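Local coordinates for crystal protein (Bacillus thuringiensis serovar dakota, PDB 2ZTB) that acts as a cancer-cell-recognizing toxin, parasporin-2, in its proteolytically activated form, and probably forms pores in target membranes as aerolysin-type beta-pore-forming toxins do, at residues L88-N91 with P95-T98. Numbering follows the deposited sequence.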
loop_
_atom_site.group_PDB
_atom_site.type_symbol
_atom_site.label_atom_id
_atom_site.label_comp_id
_atom_site.label_asym_id
_atom_site.label_seq_id
_atom_site.Cartn_x
_atom_site.Cartn_y
_atom_site.Cartn_z
ATOM N N LEU A 88 -38.849 -18.999 14.717
ATOM C CA LEU A 88 -40.205 -18.810 15.223
ATOM C C LEU A 88 -40.748 -20.130 15.773
ATOM O O LEU A 88 -40.765 -21.142 15.071
ATOM C CB LEU A 88 -41.135 -18.274 14.122
ATOM C CG LEU A 88 -40.886 -16.872 13.547
ATOM C CD1 LEU A 88 -41.765 -16.607 12.324
ATOM C CD2 LEU A 88 -41.098 -15.788 14.610
ATOM N N THR A 89 -41.192 -20.116 17.025
ATOM C CA THR A 89 -41.748 -21.319 17.646
ATOM C C THR A 89 -43.265 -21.199 17.798
ATOM O O THR A 89 -43.768 -20.191 18.305
ATOM C CB THR A 89 -41.063 -21.641 18.996
ATOM O OG1 THR A 89 -39.649 -21.771 18.790
ATOM C CG2 THR A 89 -41.591 -22.946 19.587
ATOM N N ASN A 90 -43.980 -22.222 17.325
ATOM C CA ASN A 90 -45.432 -22.307 17.474
ATOM C C ASN A 90 -45.805 -23.372 18.502
ATOM O O ASN A 90 -45.769 -24.576 18.212
ATOM C CB ASN A 90 -46.118 -22.589 16.128
ATOM C CG ASN A 90 -47.621 -22.330 16.165
ATOM O OD1 ASN A 90 -48.186 -21.996 17.211
ATOM N ND2 ASN A 90 -48.275 -22.478 15.012
ATOM N N ASN A 91 -46.152 -22.913 19.703
ATOM C CA ASN A 91 -46.482 -23.803 20.814
ATOM C C ASN A 91 -47.975 -24.091 20.938
ATOM O O ASN A 91 -48.410 -24.688 21.917
ATOM C CB ASN A 91 -45.922 -23.250 22.132
ATOM C CG ASN A 91 -44.418 -23.446 22.255
ATOM O OD1 ASN A 91 -43.917 -24.566 22.138
ATOM N ND2 ASN A 91 -43.690 -22.356 22.493
ATOM N N PRO A 95 -51.846 -23.370 13.428
ATOM C CA PRO A 95 -50.827 -22.618 12.711
ATOM C C PRO A 95 -51.071 -21.113 12.828
ATOM O O PRO A 95 -52.221 -20.687 12.987
ATOM C CB PRO A 95 -51.008 -23.078 11.255
ATOM C CG PRO A 95 -52.399 -23.604 11.182
ATOM C CD PRO A 95 -52.631 -24.229 12.517
ATOM N N PHE A 96 -49.999 -20.322 12.790
ATOM C CA PHE A 96 -50.142 -18.877 12.647
ATOM C C PHE A 96 -49.203 -18.324 11.568
ATOM O O PHE A 96 -48.138 -18.892 11.301
ATOM C CB PHE A 96 -49.988 -18.144 13.995
ATOM C CG PHE A 96 -48.579 -18.120 14.544
ATOM C CD1 PHE A 96 -48.230 -18.929 15.626
ATOM C CD2 PHE A 96 -47.611 -17.264 14.006
ATOM C CE1 PHE A 96 -46.937 -18.907 16.150
ATOM C CE2 PHE A 96 -46.314 -17.231 14.515
ATOM C CZ PHE A 96 -45.971 -18.054 15.594
ATOM N N THR A 97 -49.624 -17.248 10.913
ATOM C CA THR A 97 -48.727 -16.539 10.024
ATOM C C THR A 97 -48.424 -15.159 10.594
ATOM O O THR A 97 -49.291 -14.512 11.198
ATOM C CB THR A 97 -49.184 -16.500 8.519
ATOM O OG1 THR A 97 -49.469 -15.159 8.093
ATOM C CG2 THR A 97 -50.343 -17.407 8.264
ATOM N N THR A 98 -47.173 -14.736 10.422
ATOM C CA THR A 98 -46.693 -13.499 11.014
ATOM C C THR A 98 -45.610 -12.840 10.154
ATOM O O THR A 98 -44.857 -13.517 9.456
ATOM C CB THR A 98 -46.196 -13.725 12.465
ATOM O OG1 THR A 98 -45.985 -12.463 13.100
ATOM C CG2 THR A 98 -44.903 -14.538 12.498
#
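Strands 88-90 and 96-98 run antiparallel at 157° with their axes 9.5 Å apart at closest approach, facing each other mainly through side chains, with no hydrogen bond between the two segments. They form a beta-arch at one end of this elongated, strand-rich toxin, consistent with an aerolysin-type fold: strand 61-90 turns over into strand 96-116, but the first pairs with 168-199 and the second with 147-164. Thus N90 hydrogen-bonds by its backbone to S168, F96 to V164. N90 has CG anti to its own N (chi1 -165°), which carries the amide across to the start of strand 96-116, ND2 of N90 reaching 3.4 Å from CA of P95. There the side chains of N90 and F96 run past one another in opposite senses, amide and ring planes 59° apart, and OD1 of N90 lies 3.5 Å from CD1 of F96, at the ring edge. Also at the edge, the T89 carbonyl O stands 4.0 Å from CE1 of F96. The buried amide is well satisfied: ND2 donates to the carbonyls of V164 and E94, and OD1 pairs with the T92 hydroxyl; together these bonds tie strand end, turn and neighbouring strand and should fix the amide's rotation. Farther from the turn the gap is bridged by methyls, with CD1 of L88 3.8 Å from CG2 of T98, a methyl that also lies in the plane of the F96 ring, at its edge.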